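Cytoplasmic protein (Cryptococcus neoformans var. grubii serotype A, PDB 7LPQ) probably hydrolyses the beta-glucosidic bond of steryl glucosides, as a member of glycoside hydrolase family 5. Local coordinates at residues A[40-45]-A[567-572]; A[226-231]-A[354-359]; A[450-455]-A[519-524]. All coordinates share one frame; numbering follows the deposited sequence.

Interaction 1 of 3, residues A[40-45]-A[567-572]. With YAJ (~{N}-[(3~{R},5~{S})-5-(hydroxymethyl)-1-methyl-pyrrolidin-3-yl]-2-(3-oxidanylidene-4~{H}-1,4-benzoxazin-6-yl)ethanamide), chain E.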
# COMPACT_ATOMS: atom_id res chain seq x y z
N GLY A 40 -5.28 11.62 2.93
CA GLY A 40 -4.90 11.91 1.57
C GLY A 40 -4.93 10.70 0.65
O GLY A 40 -5.84 9.86 0.75
N VAL A 41 -3.94 10.61 -0.24
CA VAL A 41 -3.91 9.57 -1.25
C VAL A 41 -2.49 9.05 -1.42
O VAL A 41 -1.51 9.72 -1.08
CB VAL A 41 -4.44 10.07 -2.61
CG1 VAL A 41 -5.78 10.78 -2.44
CG2 VAL A 41 -3.42 11.01 -3.26
N ASN A 42 -2.40 7.84 -1.96
CA ASN A 42 -1.13 7.31 -2.46
C ASN A 42 -0.85 7.92 -3.83
O ASN A 42 -1.68 7.82 -4.73
CB ASN A 42 -1.17 5.79 -2.56
CG ASN A 42 -0.96 5.10 -1.23
OD1 ASN A 42 0.17 4.77 -0.86
ND2 ASN A 42 -2.04 4.87 -0.50
N LEU A 43 0.32 8.53 -3.98
CA LEU A 43 0.75 9.15 -5.24
C LEU A 43 2.13 8.61 -5.58
O LEU A 43 3.12 9.06 -5.00
CB LEU A 43 0.77 10.68 -5.11
CG LEU A 43 1.26 11.46 -6.32
CD1 LEU A 43 0.12 11.64 -7.33
CD2 LEU A 43 1.83 12.82 -5.92
N SER A 44 2.22 7.64 -6.51
CA SER A 44 1.08 7.05 -7.20
C SER A 44 1.46 5.69 -7.76
O SER A 44 2.64 5.42 -8.01
CB SER A 44 0.61 7.95 -8.34
OG SER A 44 -0.05 7.20 -9.36
N GLY A 45 0.45 4.84 -7.99
CA GLY A 45 0.69 3.55 -8.61
C GLY A 45 1.30 3.63 -9.99
O GLY A 45 1.95 2.68 -10.43
N ASN A 567 -6.22 8.43 10.67
CA ASN A 567 -5.46 8.90 9.53
C ASN A 567 -5.42 7.81 8.47
O ASN A 567 -5.42 6.61 8.79
CB ASN A 567 -4.03 9.27 9.94
CG ASN A 567 -3.97 10.09 11.22
OD1 ASN A 567 -4.28 11.28 11.22
ND2 ASN A 567 -3.56 9.45 12.30
N TYR A 568 -5.40 8.21 7.20
CA TYR A 568 -5.34 7.23 6.13
C TYR A 568 -4.89 7.88 4.83
O TYR A 568 -4.89 9.10 4.69
CB TYR A 568 -6.70 6.53 5.92
CG TYR A 568 -7.85 7.44 5.56
CD1 TYR A 568 -7.99 7.95 4.27
CD2 TYR A 568 -8.81 7.79 6.50
CE1 TYR A 568 -9.05 8.80 3.95
CE2 TYR A 568 -9.86 8.63 6.19
CZ TYR A 568 -9.98 9.12 4.91
OH TYR A 568 -11.04 9.95 4.61
N ALA A 569 -4.52 7.03 3.88
CA ALA A 569 -4.15 7.43 2.53
C ALA A 569 -4.88 6.52 1.56
O ALA A 569 -4.65 5.31 1.56
CB ALA A 569 -2.63 7.34 2.32
N ILE A 570 -5.76 7.10 0.74
CA ILE A 570 -6.55 6.31 -0.19
C ILE A 570 -5.67 5.77 -1.31
O ILE A 570 -4.79 6.47 -1.82
CB ILE A 570 -7.71 7.15 -0.76
CG1 ILE A 570 -8.70 7.52 0.34
CG2 ILE A 570 -8.40 6.39 -1.89
CD1 ILE A 570 -9.47 8.79 0.04
N TRP A 571 -5.88 4.51 -1.68
CA TRP A 571 -5.29 3.94 -2.89
C TRP A 571 -6.33 3.98 -4.01
O TRP A 571 -7.37 3.32 -3.90
CB TRP A 571 -4.82 2.50 -2.64
CG TRP A 571 -4.08 1.98 -3.81
CD1 TRP A 571 -4.62 1.46 -4.94
CD2 TRP A 571 -2.66 1.98 -4.01
NE1 TRP A 571 -3.63 1.15 -5.84
CE2 TRP A 571 -2.41 1.45 -5.29
CE3 TRP A 571 -1.57 2.40 -3.23
CZ2 TRP A 571 -1.13 1.29 -5.80
CZ3 TRP A 571 -0.29 2.24 -3.74
CH2 TRP A 571 -0.08 1.69 -5.01
N ASN A 572 -6.06 4.75 -5.07
CA ASN A 572 -4.87 5.59 -5.25
C ASN A 572 -5.23 6.71 -6.24
O ASN A 572 -6.40 6.92 -6.55
CB ASN A 572 -3.68 4.76 -5.74
CG ASN A 572 -3.89 4.17 -7.12
OD1 ASN A 572 -3.18 4.54 -8.05
ND2 ASN A 572 -4.82 3.22 -7.25
C10 YAJ E . -4.50 -5.60 2.57
C13 YAJ E . -6.70 -7.37 2.45
C20 YAJ E . -2.35 -3.86 -3.64
C21 YAJ E . -3.19 -2.69 -3.95
C22 YAJ E . -2.56 -1.64 -4.84
C01 YAJ E . -5.48 -2.31 -4.56
C03 YAJ E . -4.72 -4.38 -3.63
C04 YAJ E . -3.32 -4.98 -3.15
C06 YAJ E . -3.66 -6.30 -1.01
C08 YAJ E . -3.38 -6.64 0.47
C09 YAJ E . -4.52 -6.55 1.53
C11 YAJ E . -5.54 -5.53 3.52
C12 YAJ E . -6.66 -6.41 3.49
C14 YAJ E . -5.63 -7.42 1.50
C16 YAJ E . -8.90 -8.17 3.27
C18 YAJ E . -8.95 -7.03 4.17
N02 YAJ E . -4.38 -3.33 -4.59
N05 YAJ E . -3.09 -5.32 -1.74
N15 YAJ E . -7.83 -8.27 2.41
O07 YAJ E . -4.49 -7.00 -1.60
O17 YAJ E . -9.86 -8.95 3.20
O19 YAJ E . -7.65 -6.34 4.42
O23 YAJ E . -2.03 -2.24 -6.02

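Interaction 2 of 3, residues A[226-231]-A[354-359]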
# COMPACT_ATOMS: atom_id res chain seq x y z
N ILE A 226 25.51 -18.59 -1.50
CA ILE A 226 26.52 -17.58 -1.23
C ILE A 226 26.72 -16.76 -2.50
O ILE A 226 26.85 -17.32 -3.60
CB ILE A 226 27.84 -18.22 -0.77
CG1 ILE A 226 27.67 -18.90 0.59
CG2 ILE A 226 28.93 -17.17 -0.70
CD1 ILE A 226 27.24 -17.97 1.70
N ILE A 227 26.75 -15.44 -2.35
CA ILE A 227 26.93 -14.52 -3.47
C ILE A 227 27.77 -13.36 -2.97
O ILE A 227 27.43 -12.73 -1.96
CB ILE A 227 25.58 -14.03 -4.04
CG1 ILE A 227 25.79 -12.92 -5.06
CG2 ILE A 227 24.65 -13.57 -2.92
CD1 ILE A 227 24.64 -12.77 -6.05
N ASP A 228 28.89 -13.10 -3.65
CA ASP A 228 29.85 -12.07 -3.23
C ASP A 228 30.27 -12.28 -1.78
O ASP A 228 30.39 -11.33 -0.99
CB ASP A 228 29.28 -10.66 -3.43
CG ASP A 228 29.48 -10.15 -4.84
OD1 ASP A 228 30.17 -10.84 -5.63
OD2 ASP A 228 28.94 -9.07 -5.17
N GLY A 229 30.50 -13.53 -1.41
CA GLY A 229 30.93 -13.86 -0.07
C GLY A 229 29.87 -13.73 1.00
O GLY A 229 30.19 -13.92 2.18
N LYS A 230 28.63 -13.41 0.63
CA LYS A 230 27.53 -13.30 1.57
C LYS A 230 26.41 -14.24 1.17
O LYS A 230 26.25 -14.57 -0.01
CB LYS A 230 26.96 -11.87 1.62
CG LYS A 230 27.98 -10.74 1.58
CD LYS A 230 27.30 -9.40 1.86
CE LYS A 230 27.51 -8.40 0.72
NZ LYS A 230 26.27 -7.58 0.46
N ASN A 231 25.63 -14.67 2.16
CA ASN A 231 24.37 -15.35 1.87
C ASN A 231 23.48 -14.42 1.04
O ASN A 231 23.58 -13.19 1.13
CB ASN A 231 23.67 -15.76 3.16
CG ASN A 231 22.44 -16.65 2.90
OD1 ASN A 231 21.32 -16.16 2.78
ND2 ASN A 231 22.67 -17.96 2.81
N GLY A 354 28.00 -8.68 -12.35
CA GLY A 354 29.22 -8.41 -11.62
C GLY A 354 29.26 -8.90 -10.19
O GLY A 354 29.62 -8.13 -9.29
N TRP A 355 28.89 -10.15 -9.96
CA TRP A 355 29.07 -10.77 -8.66
C TRP A 355 29.66 -12.16 -8.86
O TRP A 355 29.67 -12.71 -9.96
CB TRP A 355 27.75 -10.84 -7.86
CG TRP A 355 26.63 -11.53 -8.57
CD1 TRP A 355 26.53 -12.86 -8.83
CD2 TRP A 355 25.45 -10.92 -9.10
NE1 TRP A 355 25.37 -13.12 -9.49
CE2 TRP A 355 24.68 -11.95 -9.67
CE3 TRP A 355 24.96 -9.61 -9.14
CZ2 TRP A 355 23.45 -11.71 -10.29
CZ3 TRP A 355 23.74 -9.38 -9.76
CH2 TRP A 355 23.00 -10.42 -10.32
N THR A 356 30.17 -12.72 -7.76
CA THR A 356 30.71 -14.07 -7.74
C THR A 356 29.78 -14.96 -6.94
O THR A 356 29.39 -14.61 -5.82
CB THR A 356 32.12 -14.08 -7.12
OG1 THR A 356 32.04 -13.70 -5.74
CG2 THR A 356 33.04 -13.13 -7.86
N ARG A 357 29.43 -16.10 -7.50
CA ARG A 357 28.51 -17.05 -6.88
C ARG A 357 29.30 -18.19 -6.26
O ARG A 357 30.27 -18.68 -6.84
CB ARG A 357 27.51 -17.58 -7.90
CG ARG A 357 26.35 -18.32 -7.29
CD ARG A 357 25.42 -18.89 -8.35
NE ARG A 357 24.92 -17.87 -9.27
CZ ARG A 357 23.96 -17.00 -8.96
NH1 ARG A 357 23.39 -17.01 -7.76
NH2 ARG A 357 23.57 -16.11 -9.86
N GLY A 358 28.88 -18.61 -5.07
CA GLY A 358 29.60 -19.64 -4.35
C GLY A 358 29.52 -21.01 -5.02
O GLY A 358 28.59 -21.33 -5.77
N LYS A 359 30.53 -21.83 -4.71
CA LYS A 359 30.65 -23.14 -5.34
C LYS A 359 29.47 -24.05 -5.01
O LYS A 359 29.12 -24.92 -5.82
CB LYS A 359 31.96 -23.80 -4.88
CG LYS A 359 32.08 -23.93 -3.36
CD LYS A 359 33.46 -24.40 -2.93
CE LYS A 359 33.84 -23.85 -1.55
NZ LYS A 359 33.20 -24.62 -0.44
O HOH W 1 27.60 -7.11 -7.01
O HOH W 2 30.60 -15.66 -3.69

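Interaction 3 of 3, residues A[450-455]-A[519-524]. With YAJ (~{N}-[(3~{R},5~{S})-5-(hydroxymethyl)-1-methyl-pyrrolidin-3-yl]-2-(3-oxidanylidene-4~{H}-1,4-benzoxazin-6-yl)ethanamide), chain E.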
# COMPACT_ATOMS: atom_id res chain seq x y z
N SER A 450 1.26 1.61 10.31
CA SER A 450 0.84 1.89 8.94
C SER A 450 0.27 0.63 8.29
O SER A 450 0.75 0.19 7.24
CB SER A 450 2.02 2.44 8.14
OG SER A 450 3.15 1.58 8.22
N PRO A 451 -0.77 0.04 8.86
CA PRO A 451 -1.41 -1.10 8.21
C PRO A 451 -2.22 -0.67 7.00
O PRO A 451 -2.61 0.49 6.85
CB PRO A 451 -2.32 -1.67 9.31
CG PRO A 451 -2.67 -0.48 10.15
CD PRO A 451 -1.44 0.43 10.12
N HIS A 452 -2.48 -1.64 6.13
CA HIS A 452 -3.38 -1.47 5.01
C HIS A 452 -4.70 -2.18 5.31
O HIS A 452 -4.77 -3.10 6.12
CB HIS A 452 -2.77 -2.04 3.72
CG HIS A 452 -1.46 -1.41 3.35
ND1 HIS A 452 -0.73 -1.80 2.25
CD2 HIS A 452 -0.75 -0.42 3.95
CE1 HIS A 452 0.37 -1.08 2.18
NE2 HIS A 452 0.39 -0.24 3.20
N PHE A 453 -5.76 -1.73 4.65
CA PHE A 453 -7.04 -2.41 4.73
C PHE A 453 -7.81 -2.20 3.44
O PHE A 453 -7.89 -1.08 2.93
CB PHE A 453 -7.91 -1.95 5.90
CG PHE A 453 -9.23 -2.68 5.99
CD1 PHE A 453 -10.33 -2.24 5.28
CD2 PHE A 453 -9.35 -3.81 6.78
CE1 PHE A 453 -11.53 -2.92 5.35
CE2 PHE A 453 -10.55 -4.48 6.87
CZ PHE A 453 -11.64 -4.03 6.14
N TYR A 454 -8.38 -3.29 2.92
CA TYR A 454 -9.27 -3.24 1.78
C TYR A 454 -10.55 -3.99 2.11
O TYR A 454 -10.53 -4.95 2.87
CB TYR A 454 -8.62 -3.85 0.54
CG TYR A 454 -7.54 -2.98 -0.04
CD1 TYR A 454 -7.86 -1.97 -0.93
CD2 TYR A 454 -6.21 -3.17 0.31
CE1 TYR A 454 -6.87 -1.16 -1.45
CE2 TYR A 454 -5.23 -2.37 -0.21
CZ TYR A 454 -5.56 -1.37 -1.09
OH TYR A 454 -4.56 -0.56 -1.61
N ASP A 455 -11.67 -3.53 1.55
CA ASP A 455 -12.90 -4.32 1.55
C ASP A 455 -12.66 -5.51 0.62
O ASP A 455 -12.89 -5.41 -0.59
CB ASP A 455 -14.08 -3.46 1.12
CG ASP A 455 -15.38 -4.25 1.07
OD1 ASP A 455 -15.39 -5.46 1.40
OD2 ASP A 455 -16.39 -3.63 0.69
N VAL A 519 -3.94 4.27 8.14
CA VAL A 519 -4.24 3.22 7.16
C VAL A 519 -3.52 3.58 5.87
O VAL A 519 -4.01 4.37 5.07
CB VAL A 519 -5.75 3.07 6.94
CG1 VAL A 519 -6.03 1.91 5.96
CG2 VAL A 519 -6.46 2.84 8.27
N GLY A 520 -2.33 3.02 5.68
CA GLY A 520 -1.48 3.42 4.56
C GLY A 520 -2.09 3.18 3.21
O GLY A 520 -1.72 3.87 2.24
N GLU A 521 -3.03 2.23 3.11
CA GLU A 521 -3.71 1.92 1.86
C GLU A 521 -5.15 1.52 2.16
O GLU A 521 -5.39 0.68 3.03
CB GLU A 521 -3.02 0.79 1.10
CG GLU A 521 -1.79 1.17 0.33
CD GLU A 521 -1.27 0.02 -0.52
OE1 GLU A 521 -2.10 -0.84 -0.89
OE2 GLU A 521 -0.05 -0.02 -0.81
N ILE A 522 -6.09 2.10 1.42
CA ILE A 522 -7.50 1.72 1.49
C ILE A 522 -8.18 2.29 0.25
O ILE A 522 -7.90 3.41 -0.19
CB ILE A 522 -8.17 2.23 2.79
CG1 ILE A 522 -9.63 1.80 2.81
CG2 ILE A 522 -8.06 3.75 2.91
CD1 ILE A 522 -10.31 1.99 4.14
N GLY A 523 -9.08 1.50 -0.33
CA GLY A 523 -9.76 1.93 -1.53
C GLY A 523 -10.63 0.82 -2.08
O GLY A 523 -10.71 -0.27 -1.53
N ILE A 524 -11.30 1.14 -3.19
CA ILE A 524 -12.23 0.22 -3.82
C ILE A 524 -12.03 0.26 -5.32
O ILE A 524 -11.56 1.26 -5.88
CB ILE A 524 -13.70 0.56 -3.48
CG1 ILE A 524 -14.02 2.01 -3.85
CG2 ILE A 524 -13.97 0.35 -1.99
CD1 ILE A 524 -14.55 2.19 -5.26
C10 YAJ E . -4.50 -5.60 2.57
C13 YAJ E . -6.70 -7.37 2.45
C20 YAJ E . -2.35 -3.86 -3.64
C21 YAJ E . -3.19 -2.69 -3.95
C22 YAJ E . -2.56 -1.64 -4.84
C01 YAJ E . -5.48 -2.31 -4.56
C03 YAJ E . -4.72 -4.38 -3.63
C04 YAJ E . -3.32 -4.98 -3.15
C06 YAJ E . -3.66 -6.30 -1.01
C08 YAJ E . -3.38 -6.64 0.47
C09 YAJ E . -4.52 -6.55 1.53
C11 YAJ E . -5.54 -5.53 3.52
C12 YAJ E . -6.66 -6.41 3.49
C14 YAJ E . -5.63 -7.42 1.50
C16 YAJ E . -8.90 -8.17 3.27
C18 YAJ E . -8.95 -7.03 4.17
N02 YAJ E . -4.38 -3.33 -4.59
N05 YAJ E . -3.09 -5.32 -1.74
N15 YAJ E . -7.83 -8.27 2.41
O07 YAJ E . -4.49 -7.00 -1.60
O17 YAJ E . -9.86 -8.95 3.20
O19 YAJ E . -7.65 -6.34 4.42
O23 YAJ E . -2.03 -2.24 -6.02
O HOH W 3 -11.56 -0.88 1.02
O HOH W 4 -12.25 -2.75 -2.04

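Interaction 1 of 3, residues A[40-45]-A[567-572]
Gly40 bridges to Ala569 and Val41 to Ile570 where the first and last strands of the family 5 (beta/alpha)8 barrel meet, a parallel ladder that closes the barrel. The short strand segments approach to 3.9 Å between axes. Three backbone bonds are the evidence for this register: Gly40 N donates to Tyr568 O, Ile570 N reaches Gly40 O at 2.8 Å, and Asn42 N meets Ile570 O, also at 2.8 Å. Val41 and Ile570 project from the same face of the ladder, with Tyr96 and helix 547-559 among their neighbours.

Asn42 CB touches the indole of Trp571 at CE3, 3.5 Å away. With chi1 at -80°, CG stands beside the backbone N and anti to the carbonyl carbon, which carries the amide across the benzo side of the indole. Asn42 CG is 3.4 Å from Trp571 CE3; the two side chains cross at about a right angle, with amide and ring planes 51° apart, so this is not a stack. OD1 passes CE3 and CZ3 and takes a hydrogen bond from Arg100. Asn42 ND2 reaches back to Ile570 O at 3.4 Å, a weak bond added to the backbone N-H already on that oxygen, and donates also to Gly520 O on the neighbouring strand. The amide is therefore held at both ends, which fixes its rotation and the wall it presents to Trp571.

Beyond the ladder, Trp571 and Asn572 are joined by a non-proline cis peptide after the strand-eight tryptophan, as in many clan GH-A glycosidases. The indole has Asn572 CB over one face and the hydroxymethyl carbon C22 of YAJ over the opposite one, while Gly45 CA approaches obliquely, 4.0 Å from Trp571 CZ2.

Interaction 2 of 3, residues A[226-231]-A[354-359]
Ile227 and Trp355 are brought together by two different first torsions. In Ile227, CG1 lies anti to the backbone N (chi1 171°), which sends the CD1 branch out to the indole; in Trp355, CG takes the position between the backbone N and the carbonyl carbon (chi1 55°), which swings the ring round so that a face meets that methyl. Next along the chain, the carboxylate of Asp228 brings OD1 to the backbone N of Thr356.

The first pair forms a CH-pi contact. Ile227 CD1 sits 3.3 Å from the centroid of the five-membered ring of Trp355 and only 9° off the ring normal, so it is over the pyrrole face, touching CD1 and CG alike. Trp159 and Ala163 of helix 159-163 pack against the same indole, and Phe235 of helix 232-254 touches Ile227 and Asp228.

Residues 226-231 form a tight beta-hairpin whose type I' turn runs from Ile227 to Lys230, with Asp228 and Gly229 at the two central positions. The extended residues 355-358 lie along its first strand, in reverse residue order, through a single bridge at Ile227 and Arg357. Gly358 N gives a 2.8 Å bond to Ile226 O, and Asp228 N a 2.7 Å bond to Thr356 O. Ile227 CA adds a C-H contact to that same Thr356 oxygen.

Asp228 OD1 also accepts a bond from Thr356 N, at 2.8 Å, on the syn side of the carboxylate though somewhat out of its plane. A water accepts from Gly229 N and donates to Thr356 O at 2.7 Å. Arg357 turns its guanidinium to Asp345, in a salt bridge, and to the carbonyls of Tyr162 and Ala163.

Interaction 3 of 3, residues A[450-455]-A[519-524]
His452 and Tyr454 converge on Glu521 at the C-terminal ends of strands six and seven of the (beta/alpha)8 barrel; Glu521 occupies the place where family 5 enzymes carry their nucleophile, consistent with such a role here. Backbone bonds set the two chains side by side: Gly520 N donates to Pro451 O at 2.8 Å, and Phe453 N to Glu521 O at 2.9 Å. Ile522 CA adds a C-H contact to Phe453 O.

The Glu521 side chain stacks on His452. Glu521 CB lies over the His452 ring, 3.7 Å from its centroid, and the carboxylate continues across it with the planes 25° apart. His452 ND1 is bonded to Glu271, and Glu521 OE2 forms a salt bridge with Arg100.

Ring faces meet the ligand: Tyr454 has Ile522 CA over one face and pyrrolidine carbon C03 of YAJ over the other, while Phe453 turns a ring face to C18 of the benzoxazinone.

Among further polar contacts, two waters link the backbone of Asp455 to Gly523 O, and Tyr454 N makes a weak bond to YAJ O19. Between side chains, Tyr454 OH donates to Glu521 OE1 at 2.6 Å, meeting the carboxylate on its anti side, 27° out of its plane.

Interactions 1 and 3 are adjoining pieces of one barrel wall, their centres about 9 Å apart. Strands 567-570 and 518-522 are neighbours, and Trp571 N lies 2.7 Å from Ile522 O, a probable hydrogen bond that passes between the two contacts; Trp571 CB also packs on Tyr454 OH at 3.2 Å. Both touch YAJ, which is further hydrogen-bonded to Glu271 and Glu588, so together they line the probable active-site pocket. Arg100 ties them again, bonding Asn42 in one and Glu521 in the other. Interaction 2 is remote: its centre is about 39 Å from each of theirs, with nearest atoms about 25 and 26 Å away, respectively.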